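Local coordinates for protein tryptophan synthase alpha chain (Campylobacter jejuni, PDB 3THA) that probably catalyses the aldol cleavage of indoleglycerol phosphate to indole and glyceraldehyde 3-phosphate, as the alpha subunit of tryptophan synthase, at residues A32-I42 against L239-F250; V109-L120 against E136-I145. All coordinates share one frame; numbering follows the deposited sequence.

In the fold
Both contacts belong to one TIM barrel, an eight-stranded parallel barrel wrapped in helices; their centres are about 25 Å apart and their nearest atoms about 8 Å, so they do not meet. Interaction 1 (32-42 with 239-250) joins helix 27-35, after the first strand, to helix 239-248 at the end of the chain. Interaction 2 (109-120 with 136-145) is nested inside the long loop this closes and spans neighbouring strands 117-121 and 143-148 and the helices preceding them. One contact joins elements near the chain's start and end, where the barrel closes; the other packs consecutive units. The side chains of I42 and I145 lie about 8 and 7 Å from that of E46, a predicted proton acceptor.

Interaction 1 of 2, residues A32-I42 against L239-F250; sequences AFLQRLDQSPI and LDIIMKDIEEIF
M243, a selenomethionine, pushes its methyl end against the turn that follows helix 27-35: CE lies 3.4 Å from CB of R36 and 3.9 Å from CB of S40. A bend at chi2 (70°) curls the chain over this turn. Its SE reaches F33 at the ring edge, near the ring plane, and CD1 of I246 touches the same ring at CE1, 3.9 Å away. Farther along the chain, P41 and I42 continue the apolar seam. CD1 of I42 meets CG2 of I246 at 3.5 Å and its CG1 approaches CE2 of the F250 ring, while CG of P41 packs on CG of E247 at 3.7 Å and also nears CB of F250.

At the other end of the seam, R36 turns its guanidinium toward D240. NH1 donates to OD2 of D240 at 3.2 Å and 163°, within the guanidinium plane, and the carboxylate plane is turned 43° from it.

The turn is held by its own bonds and by neighbours. OG of S40 bonds to O of L37 at 3.0 Å, a carbonyl that also accepts the backbone N of S40. From outside, NZ of K89 bonds to the same carbonyl, N16 binds the carbonyl of P41, and F234 stacks edge-to-face with F33.

The chemistry is thus divided. Apolar packing, running from M243 to F250, joins the first helix after a barrel strand to the last, whereas the R36-D240 salt bridge ties them at the more exposed margin, where it would be expected to be partly screened by solvent.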
loop_
_atom_site.group_PDB
_atom_site.type_symbol
_atom_site.label_atom_id
_atom_site.label_comp_id
_atom_site.label_asym_id
_atom_site.label_seq_id
_atom_site.Cartn_x
_atom_site.Cartn_y
_atom_site.Cartn_z
ATOM N N ALA B 32 14.248 -0.990 21.632
ATOM C CA ALA B 32 13.949 -1.640 22.896
ATOM C C ALA B 32 13.005 -2.804 22.654
ATOM O O ALA B 32 13.120 -3.839 23.298
ATOM C CB ALA B 32 13.398 -0.653 23.905
ATOM N N PHE B 33 12.089 -2.640 21.703
ATOM C CA PHE B 33 11.230 -3.745 21.252
ATOM C C PHE B 33 12.059 -4.968 20.851
ATOM O O PHE B 33 11.862 -6.056 21.373
ATOM C CB PHE B 33 10.302 -3.325 20.077
ATOM C CG PHE B 33 9.374 -4.444 19.594
ATOM C CD1 PHE B 33 8.551 -5.119 20.481
ATOM C CD2 PHE B 33 9.321 -4.799 18.274
ATOM C CE1 PHE B 33 7.715 -6.147 20.059
ATOM C CE2 PHE B 33 8.462 -5.835 17.837
ATOM C CZ PHE B 33 7.685 -6.507 18.746
ATOM N N LEU B 34 12.950 -4.777 19.885
ATOM C CA LEU B 34 13.763 -5.874 19.329
ATOM C C LEU B 34 14.548 -6.601 20.409
ATOM O O LEU B 34 14.599 -7.813 20.443
ATOM C CB LEU B 34 14.671 -5.364 18.210
ATOM C CG LEU B 34 13.834 -5.006 16.948
ATOM C CD1 LEU B 34 14.622 -4.248 15.858
ATOM C CD2 LEU B 34 13.190 -6.240 16.362
ATOM N N GLN B 35 15.124 -5.843 21.327
ATOM C CA GLN B 35 15.873 -6.452 22.377
ATOM C C GLN B 35 14.996 -7.330 23.248
ATOM O O GLN B 35 15.510 -8.205 23.942
ATOM C CB GLN B 35 16.571 -5.378 23.225
ATOM C CG GLN B 35 17.565 -4.528 22.445
ATOM C CD GLN B 35 18.902 -5.231 22.160
ATOM O OE1 GLN B 35 18.967 -6.431 21.840
ATOM N NE2 GLN B 35 19.980 -4.462 22.256
ATOM N N ARG B 36 13.686 -7.109 23.240
ATOM C CA ARG B 36 12.813 -7.900 24.098
ATOM C C ARG B 36 12.093 -9.009 23.325
ATOM O O ARG B 36 11.227 -9.711 23.832
ATOM C CB ARG B 36 11.865 -6.994 24.891
ATOM C CG ARG B 36 12.491 -6.394 26.183
ATOM C CD ARG B 36 11.699 -5.205 26.741
ATOM N NE ARG B 36 10.494 -5.659 27.429
ATOM C CZ ARG B 36 9.722 -4.910 28.218
ATOM N NH1 ARG B 36 10.009 -3.633 28.444
ATOM N NH2 ARG B 36 8.656 -5.449 28.789
ATOM N N LEU B 37 12.484 -9.188 22.078
ATOM C CA LEU B 37 11.777 -10.100 21.192
ATOM C C LEU B 37 11.863 -11.542 21.708
ATOM O O LEU B 37 10.909 -12.295 21.617
ATOM C CB LEU B 37 12.324 -9.963 19.776
ATOM C CG LEU B 37 11.512 -10.522 18.634
ATOM C CD1 LEU B 37 10.069 -9.883 18.661
ATOM C CD2 LEU B 37 12.250 -10.269 17.308
ATOM N N ASP B 38 13.022 -11.914 22.222
ATOM C CA ASP B 38 13.216 -13.225 22.859
ATOM C C ASP B 38 12.197 -13.562 23.936
ATOM O O ASP B 38 11.844 -14.709 24.081
ATOM C CB ASP B 38 14.631 -13.357 23.429
ATOM C CG ASP B 38 15.653 -13.647 22.351
ATOM O OD1 ASP B 38 15.247 -13.914 21.203
ATOM O OD2 ASP B 38 16.859 -13.598 22.647
ATOM N N GLN B 39 11.713 -12.578 24.681
ATOM C CA GLN B 39 10.696 -12.870 25.700
ATOM C C GLN B 39 9.268 -12.627 25.262
ATOM O O GLN B 39 8.360 -12.761 26.083
ATOM C CB GLN B 39 10.926 -12.096 26.993
ATOM C CG GLN B 39 12.318 -12.199 27.571
ATOM C CD GLN B 39 12.923 -10.806 27.640
ATOM O OE1 GLN B 39 12.567 -9.995 28.510
ATOM N NE2 GLN B 39 13.805 -10.499 26.675
ATOM N N SER B 40 9.044 -12.254 24.006
ATOM C CA SER B 40 7.662 -12.065 23.554
ATOM C C SER B 40 7.182 -13.364 22.925
ATOM O O SER B 40 8.009 -14.156 22.512
ATOM C CB SER B 40 7.576 -10.930 22.525
ATOM O OG SER B 40 8.127 -11.358 21.290
ATOM N N PRO B 41 5.860 -13.584 22.808
ATOM C CA PRO B 41 5.451 -14.871 22.242
ATOM C C PRO B 41 5.494 -14.913 20.691
ATOM O O PRO B 41 5.044 -15.886 20.067
ATOM C CB PRO B 41 4.027 -15.034 22.781
ATOM C CG PRO B 41 3.505 -13.638 22.849
ATOM C CD PRO B 41 4.699 -12.700 23.027
ATOM N N ILE B 42 6.083 -13.894 20.079
ATOM C CA ILE B 42 6.245 -13.822 18.616
ATOM C C ILE B 42 7.436 -14.663 18.155
ATOM O O ILE B 42 8.548 -14.529 18.691
ATOM C CB ILE B 42 6.470 -12.374 18.187
ATOM C CG1 ILE B 42 5.256 -11.528 18.596
ATOM C CG2 ILE B 42 6.806 -12.275 16.702
ATOM C CD1 ILE B 42 5.517 -10.028 18.575
ATOM N N LEU B 239 6.752 0.854 26.581
ATOM C CA LEU B 239 7.075 -0.459 26.096
ATOM C C LEU B 239 6.361 -1.590 26.835
ATOM O O LEU B 239 6.061 -2.605 26.235
ATOM C CB LEU B 239 8.577 -0.701 26.070
ATOM C CG LEU B 239 8.855 -1.181 24.651
ATOM C CD1 LEU B 239 10.302 -0.971 24.328
ATOM C CD2 LEU B 239 8.469 -2.631 24.402
ATOM N N ASP B 240 6.098 -1.434 28.122
ATOM C CA ASP B 240 5.478 -2.529 28.859
ATOM C C ASP B 240 4.030 -2.748 28.417
ATOM O O ASP B 240 3.508 -3.863 28.495
ATOM C CB ASP B 240 5.521 -2.271 30.391
ATOM C CG ASP B 240 6.907 -1.853 30.887
ATOM O OD1 ASP B 240 6.993 -0.870 31.645
ATOM O OD2 ASP B 240 7.920 -2.479 30.503
ATOM N N ILE B 241 3.386 -1.657 28.010
ATOM C CA ILE B 241 2.010 -1.666 27.522
ATOM C C ILE B 241 2.056 -2.276 26.096
ATOM O O ILE B 241 1.315 -3.212 25.798
ATOM C CB ILE B 241 1.356 -0.222 27.547
ATOM C CG1 ILE B 241 1.354 0.371 28.943
ATOM C CG2 ILE B 241 -0.079 -0.237 27.078
ATOM C CD1 ILE B 241 0.708 1.775 29.039
ATOM N N ILE B 242 2.952 -1.790 25.239
ATOM C CA ILE B 242 3.075 -2.377 23.899
ATOM C C ILE B 242 3.232 -3.867 24.005
ATOM O O ILE B 242 2.561 -4.619 23.335
ATOM C CB ILE B 242 4.275 -1.873 23.116
ATOM C CG1 ILE B 242 4.179 -0.362 22.923
ATOM C CG2 ILE B 242 4.317 -2.554 21.777
ATOM C CD1 ILE B 242 5.435 0.242 22.315
HETATM N N MSE B 243 4.132 -4.280 24.867
HETATM C CA MSE B 243 4.368 -5.676 25.177
HETATM C C MSE B 243 3.113 -6.417 25.704
HETATM O O MSE B 243 2.797 -7.508 25.237
HETATM C CB MSE B 243 5.480 -5.727 26.222
HETATM C CG MSE B 243 6.452 -6.839 26.085
HETATM SE SE MSE B 243 7.592 -6.609 24.527
HETATM C CE MSE B 243 8.705 -8.158 25.009
ATOM N N LYS B 244 2.423 -5.848 26.695
ATOM C CA LYS B 244 1.262 -6.522 27.302
ATOM C C LYS B 244 0.158 -6.794 26.264
ATOM O O LYS B 244 -0.434 -7.868 26.251
ATOM C CB LYS B 244 0.731 -5.750 28.545
ATOM C CG LYS B 244 -0.803 -5.812 28.793
ATOM C CD LYS B 244 -1.274 -4.829 29.883
ATOM C CE LYS B 244 -2.641 -4.236 29.570
ATOM N NZ LYS B 244 -3.437 -4.072 30.825
ATOM N N ASP B 245 -0.100 -5.812 25.409
ATOM C CA ASP B 245 -1.075 -5.908 24.325
ATOM C C ASP B 245 -0.683 -6.931 23.244
ATOM O O ASP B 245 -1.548 -7.491 22.581
ATOM C CB ASP B 245 -1.205 -4.557 23.643
ATOM C CG ASP B 245 -1.901 -3.547 24.481
ATOM O OD1 ASP B 245 -2.357 -3.907 25.585
ATOM O OD2 ASP B 245 -1.992 -2.378 24.038
ATOM N N ILE B 246 0.616 -7.147 23.056
ATOM C CA ILE B 246 1.101 -8.139 22.123
ATOM C C ILE B 246 1.104 -9.538 22.722
ATOM O O ILE B 246 1.507 -10.503 22.076
ATOM C CB ILE B 246 2.512 -7.811 21.644
ATOM C CG1 ILE B 246 2.490 -6.641 20.690
ATOM C CG2 ILE B 246 3.121 -8.974 20.959
ATOM C CD1 ILE B 246 3.859 -6.089 20.429
ATOM N N GLU B 247 0.678 -9.672 23.956
ATOM C CA GLU B 247 0.592 -11.008 24.483
ATOM C C GLU B 247 -0.864 -11.316 24.781
ATOM O O GLU B 247 -1.237 -12.459 25.138
ATOM C CB GLU B 247 1.498 -11.170 25.701
ATOM C CG GLU B 247 1.805 -12.642 25.969
ATOM C CD GLU B 247 3.090 -12.874 26.730
ATOM O OE1 GLU B 247 3.533 -11.942 27.454
ATOM O OE2 GLU B 247 3.642 -14.001 26.604
ATOM N N GLU B 248 -1.670 -10.263 24.629
ATOM C CA GLU B 248 -3.125 -10.369 24.649
ATOM C C GLU B 248 -3.509 -10.977 23.299
ATOM O O GLU B 248 -4.334 -11.875 23.202
ATOM C CB GLU B 248 -3.754 -8.980 24.816
ATOM C CG GLU B 248 -5.216 -8.966 25.271
ATOM C CD GLU B 248 -5.541 -7.777 26.221
ATOM O OE1 GLU B 248 -4.735 -6.797 26.308
ATOM O OE2 GLU B 248 -6.597 -7.828 26.902
ATOM N N ILE B 249 -2.861 -10.505 22.259
ATOM C CA ILE B 249 -3.167 -10.971 20.934
ATOM C C ILE B 249 -2.796 -12.450 20.751
ATOM O O ILE B 249 -3.548 -13.183 20.134
ATOM C CB ILE B 249 -2.577 -10.016 19.915
ATOM C CG1 ILE B 249 -3.263 -8.651 20.073
ATOM C CG2 ILE B 249 -2.707 -10.551 18.469
ATOM C CD1 ILE B 249 -2.587 -7.486 19.343
ATOM N N PHE B 250 -1.710 -12.926 21.349
ATOM C CA PHE B 250 -1.233 -14.285 21.061
ATOM C C PHE B 250 -1.399 -15.343 22.164
ATOM O O PHE B 250 -0.619 -16.292 22.215
ATOM C CB PHE B 250 0.250 -14.255 20.641
ATOM C CG PHE B 250 0.518 -13.627 19.285
ATOM C CD1 PHE B 250 0.119 -14.264 18.095
ATOM C CD2 PHE B 250 1.220 -12.433 19.196
ATOM C CE1 PHE B 250 0.375 -13.692 16.851
ATOM C CE2 PHE B 250 1.500 -11.862 17.960
ATOM C CZ PHE B 250 1.078 -12.487 16.778
#

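Interaction 2 of 2, residues V109-L120 against E136-I145; sequences VKKAKSLGICAL and ECERYNIALI
K113 reaches Y140 and N141 with its CG anti to the backbone N (chi1 175°) and a bend at chi2 (74°), which lays its methylene groups past I142 and brings NZ to O of N141. That bond is 3.1 Å long, NZ standing above the carbonyl plane. Y140 turns its ring between the two helices: CB of K110 sits over one face in a CH-pi contact, 4.0 Å from the ring centroid, and CG of R139 lies on the opposite face. CG1 of V109, anti to its own N, meets CD1 of Y140 at 3.8 Å.

In the barrel wall the strands pair in parallel. N of L120 donates to O of A143 at 2.9 Å, O of L120 accepts from N of I145 at 3.0 Å, and the bond from N of A143 to O of C118 is weak. CB of A119 touches CD1 of I145 at 3.7 Å on the face that carries A143, while CD1 of L120 meets SG of C137 at 3.7 Å on the helix-covered face, and CG2 of I142 packs against CG of L120. Schellman motifs at G116 and N141 end the two helices and turn the chain into these strands.

The contact includes part of the beta-alpha-beta unit of strand 117-121, helix 131-140 and strand 143-148. The axes of helix segments 109-114 and 136-140 are inclined by 37°, and L133 of helix 131-140 touches V109, L120 and L144. Strand 90-94 continues the barrel on the other side of strand 117-121, with C118 bonded to L91 through the backbone, A119 on V92 and L120 on F93.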
loop_
_atom_site.group_PDB
_atom_site.type_symbol
_atom_site.label_atom_id
_atom_site.label_comp_id
_atom_site.label_asym_id
_atom_site.label_seq_id
_atom_site.Cartn_x
_atom_site.Cartn_y
_atom_site.Cartn_z
ATOM N N VAL B 109 20.642 -7.322 -0.424
ATOM C CA VAL B 109 20.373 -8.697 -0.066
ATOM C C VAL B 109 21.494 -9.244 0.782
ATOM O O VAL B 109 21.236 -9.881 1.786
ATOM C CB VAL B 109 20.126 -9.602 -1.312
ATOM C CG1 VAL B 109 19.829 -11.046 -0.887
ATOM C CG2 VAL B 109 18.981 -9.063 -2.143
ATOM N N LYS B 110 22.734 -8.984 0.377
ATOM C CA LYS B 110 23.910 -9.372 1.148
ATOM C C LYS B 110 23.859 -8.738 2.543
ATOM O O LYS B 110 24.035 -9.417 3.552
ATOM C CB LYS B 110 25.174 -8.947 0.394
ATOM C CG LYS B 110 26.458 -8.986 1.210
ATOM C CD LYS B 110 27.646 -8.908 0.263
ATOM C CE LYS B 110 28.977 -8.762 0.991
ATOM N NZ LYS B 110 30.110 -9.263 0.126
ATOM N N LYS B 111 23.613 -7.433 2.590
ATOM C CA LYS B 111 23.492 -6.755 3.866
ATOM C C LYS B 111 22.447 -7.389 4.770
ATOM O O LYS B 111 22.748 -7.749 5.916
ATOM C CB LYS B 111 23.214 -5.272 3.676
ATOM C CG LYS B 111 24.311 -4.426 4.268
ATOM C CD LYS B 111 24.034 -4.294 5.744
ATOM C CE LYS B 111 24.645 -3.037 6.343
ATOM N NZ LYS B 111 26.145 -3.068 6.413
ATOM N N ALA B 112 21.226 -7.510 4.254
ATOM C CA ALA B 112 20.144 -8.143 4.981
ATOM C C ALA B 112 20.579 -9.497 5.563
ATOM O O ALA B 112 20.330 -9.792 6.746
ATOM C CB ALA B 112 18.987 -8.310 4.086
ATOM N N LYS B 113 21.288 -10.290 4.761
ATOM C CA LYS B 113 21.718 -11.632 5.178
ATOM C C LYS B 113 22.813 -11.602 6.237
ATOM O O LYS B 113 22.826 -12.427 7.149
ATOM C CB LYS B 113 22.159 -12.465 3.966
ATOM C CG LYS B 113 22.756 -13.866 4.270
ATOM C CD LYS B 113 21.671 -14.866 4.697
ATOM C CE LYS B 113 22.173 -16.305 4.709
ATOM N NZ LYS B 113 21.062 -17.245 5.046
ATOM N N SER B 114 23.741 -10.661 6.120
ATOM C CA SER B 114 24.795 -10.562 7.123
ATOM C C SER B 114 24.214 -10.114 8.452
ATOM O O SER B 114 24.807 -10.355 9.501
ATOM C CB SER B 114 25.912 -9.623 6.676
ATOM O OG SER B 114 25.437 -8.306 6.481
ATOM N N LEU B 115 23.028 -9.501 8.412
ATOM C CA LEU B 115 22.391 -9.014 9.620
ATOM C C LEU B 115 21.305 -9.919 10.155
ATOM O O LEU B 115 20.429 -9.436 10.879
ATOM C CB LEU B 115 21.857 -7.582 9.416
ATOM C CG LEU B 115 23.100 -6.667 9.385
ATOM C CD1 LEU B 115 22.773 -5.326 8.849
ATOM C CD2 LEU B 115 23.870 -6.557 10.750
ATOM N N GLY B 116 21.340 -11.196 9.773
ATOM C CA GLY B 116 20.376 -12.197 10.258
ATOM C C GLY B 116 18.940 -12.160 9.718
ATOM O O GLY B 116 18.043 -12.885 10.213
ATOM N N ILE B 117 18.689 -11.308 8.737
ATOM C CA ILE B 117 17.428 -11.356 8.014
ATOM C C ILE B 117 17.407 -12.638 7.159
ATOM O O ILE B 117 18.385 -12.956 6.456
ATOM C CB ILE B 117 17.255 -10.122 7.115
ATOM C CG1 ILE B 117 17.428 -8.821 7.937
ATOM C CG2 ILE B 117 15.947 -10.231 6.281
ATOM C CD1 ILE B 117 16.199 -8.316 8.748
ATOM N N CYS B 118 16.293 -13.364 7.217
ATOM C CA CYS B 118 16.212 -14.688 6.600
ATOM C C CYS B 118 15.241 -14.714 5.433
ATOM O O CYS B 118 15.191 -15.711 4.719
ATOM C CB CYS B 118 15.800 -15.734 7.651
ATOM S SG CYS B 118 14.055 -15.588 8.110
ATOM N N ALA B 119 14.453 -13.641 5.245
ATOM C CA ALA B 119 13.457 -13.580 4.154
ATOM C C ALA B 119 12.965 -12.175 3.845
ATOM O O ALA B 119 12.942 -11.312 4.727
ATOM C CB ALA B 119 12.279 -14.445 4.483
ATOM N N LEU B 120 12.499 -11.964 2.614
ATOM C CA LEU B 120 11.928 -10.695 2.214
ATOM C C LEU B 120 10.544 -10.945 1.717
ATOM O O LEU B 120 10.320 -11.906 1.000
ATOM C CB LEU B 120 12.700 -10.103 1.046
ATOM C CG LEU B 120 14.232 -10.097 1.068
ATOM C CD1 LEU B 120 14.748 -9.646 -0.294
ATOM C CD2 LEU B 120 14.751 -9.150 2.139
ATOM N N GLU B 136 19.389 -12.662 -6.842
ATOM C CA GLU B 136 20.165 -12.331 -5.663
ATOM C C GLU B 136 19.718 -13.110 -4.438
ATOM O O GLU B 136 20.548 -13.498 -3.662
ATOM C CB GLU B 136 20.168 -10.842 -5.387
ATOM C CG GLU B 136 20.658 -10.045 -6.552
ATOM C CD GLU B 136 22.046 -10.439 -6.955
ATOM O OE1 GLU B 136 22.884 -10.662 -6.056
ATOM O OE2 GLU B 136 22.307 -10.533 -8.170
ATOM N N CYS B 137 18.426 -13.355 -4.250
ATOM C CA CYS B 137 18.030 -14.151 -3.081
ATOM C C CYS B 137 18.575 -15.601 -3.134
ATOM O O CYS B 137 19.148 -16.049 -2.149
ATOM C CB CYS B 137 16.529 -14.136 -2.811
ATOM S SG CYS B 137 15.801 -12.500 -2.429
ATOM N N GLU B 138 18.406 -16.330 -4.242
ATOM C CA GLU B 138 19.065 -17.657 -4.356
ATOM C C GLU B 138 20.533 -17.515 -3.962
ATOM O O GLU B 138 21.058 -18.296 -3.164
ATOM C CB GLU B 138 19.051 -18.225 -5.785
ATOM C CG GLU B 138 17.725 -18.696 -6.368
ATOM C CD GLU B 138 17.868 -19.077 -7.879
ATOM O OE1 GLU B 138 18.880 -19.739 -8.276
ATOM O OE2 GLU B 138 16.972 -18.701 -8.674
ATOM N N ARG B 139 21.185 -16.502 -4.531
ATOM C CA ARG B 139 22.630 -16.289 -4.356
ATOM C C ARG B 139 23.088 -16.199 -2.889
ATOM O O ARG B 139 24.182 -16.653 -2.571
ATOM C CB ARG B 139 23.101 -15.053 -5.152
ATOM C CG ARG B 139 24.557 -14.636 -4.873
ATOM C CD ARG B 139 25.031 -13.431 -5.691
ATOM N NE ARG B 139 25.454 -13.872 -7.015
ATOM C CZ ARG B 139 24.935 -13.426 -8.153
ATOM N NH1 ARG B 139 24.004 -12.477 -8.144
ATOM N NH2 ARG B 139 25.379 -13.903 -9.305
ATOM N N TYR B 140 22.276 -15.598 -2.014
ATOM C CA TYR B 140 22.652 -15.419 -0.603
ATOM C C TYR B 140 21.825 -16.262 0.373
ATOM O O TYR B 140 21.904 -16.073 1.590
ATOM C CB TYR B 140 22.582 -13.938 -0.219
ATOM C CG TYR B 140 23.606 -13.087 -0.930
ATOM C CD1 TYR B 140 23.247 -12.329 -2.048
ATOM C CD2 TYR B 140 24.942 -13.049 -0.496
ATOM C CE1 TYR B 140 24.185 -11.528 -2.718
ATOM C CE2 TYR B 140 25.901 -12.268 -1.163
ATOM C CZ TYR B 140 25.517 -11.510 -2.279
ATOM O OH TYR B 140 26.444 -10.725 -2.956
ATOM N N ASN B 141 21.049 -17.197 -0.175
ATOM C CA ASN B 141 20.189 -18.064 0.621
ATOM C C ASN B 141 19.189 -17.291 1.482
ATOM O O ASN B 141 19.092 -17.480 2.696
ATOM C CB ASN B 141 21.032 -19.000 1.487
ATOM C CG ASN B 141 21.457 -20.258 0.755
ATOM O OD1 ASN B 141 20.922 -20.622 -0.299
ATOM N ND2 ASN B 141 22.398 -20.955 1.343
ATOM N N ILE B 142 18.484 -16.379 0.823
ATOM C CA ILE B 142 17.423 -15.592 1.411
ATOM C C ILE B 142 16.219 -15.987 0.595
ATOM O O ILE B 142 16.284 -16.113 -0.629
ATOM C CB ILE B 142 17.697 -14.089 1.251
ATOM C CG1 ILE B 142 18.649 -13.606 2.327
ATOM C CG2 ILE B 142 16.450 -13.313 1.399
ATOM C CD1 ILE B 142 17.949 -13.091 3.565
ATOM N N ALA B 143 15.125 -16.230 1.277
ATOM C CA ALA B 143 13.916 -16.548 0.597
ATOM C C ALA B 143 13.175 -15.260 0.229
ATOM O O ALA B 143 13.048 -14.337 1.057
ATOM C CB ALA B 143 13.056 -17.423 1.499
ATOM N N LEU B 144 12.688 -15.220 -1.012
ATOM C CA LEU B 144 11.701 -14.241 -1.485
ATOM C C LEU B 144 10.305 -14.859 -1.390
ATOM O O LEU B 144 9.981 -15.799 -2.132
ATOM C CB LEU B 144 11.978 -13.848 -2.950
ATOM C CG LEU B 144 11.051 -12.742 -3.422
ATOM C CD1 LEU B 144 11.230 -11.475 -2.510
ATOM C CD2 LEU B 144 11.282 -12.373 -4.847
ATOM N N ILE B 145 9.487 -14.332 -0.491
ATOM C CA ILE B 145 8.330 -15.024 -0.000
ATOM C C ILE B 145 7.211 -14.871 -0.998
ATOM O O ILE B 145 7.004 -13.782 -1.544
ATOM C CB ILE B 145 7.928 -14.464 1.409
ATOM C CG1 ILE B 145 9.065 -14.611 2.421
ATOM C CG2 ILE B 145 6.594 -15.031 1.944
ATOM C CD1 ILE B 145 9.352 -16.052 2.859
#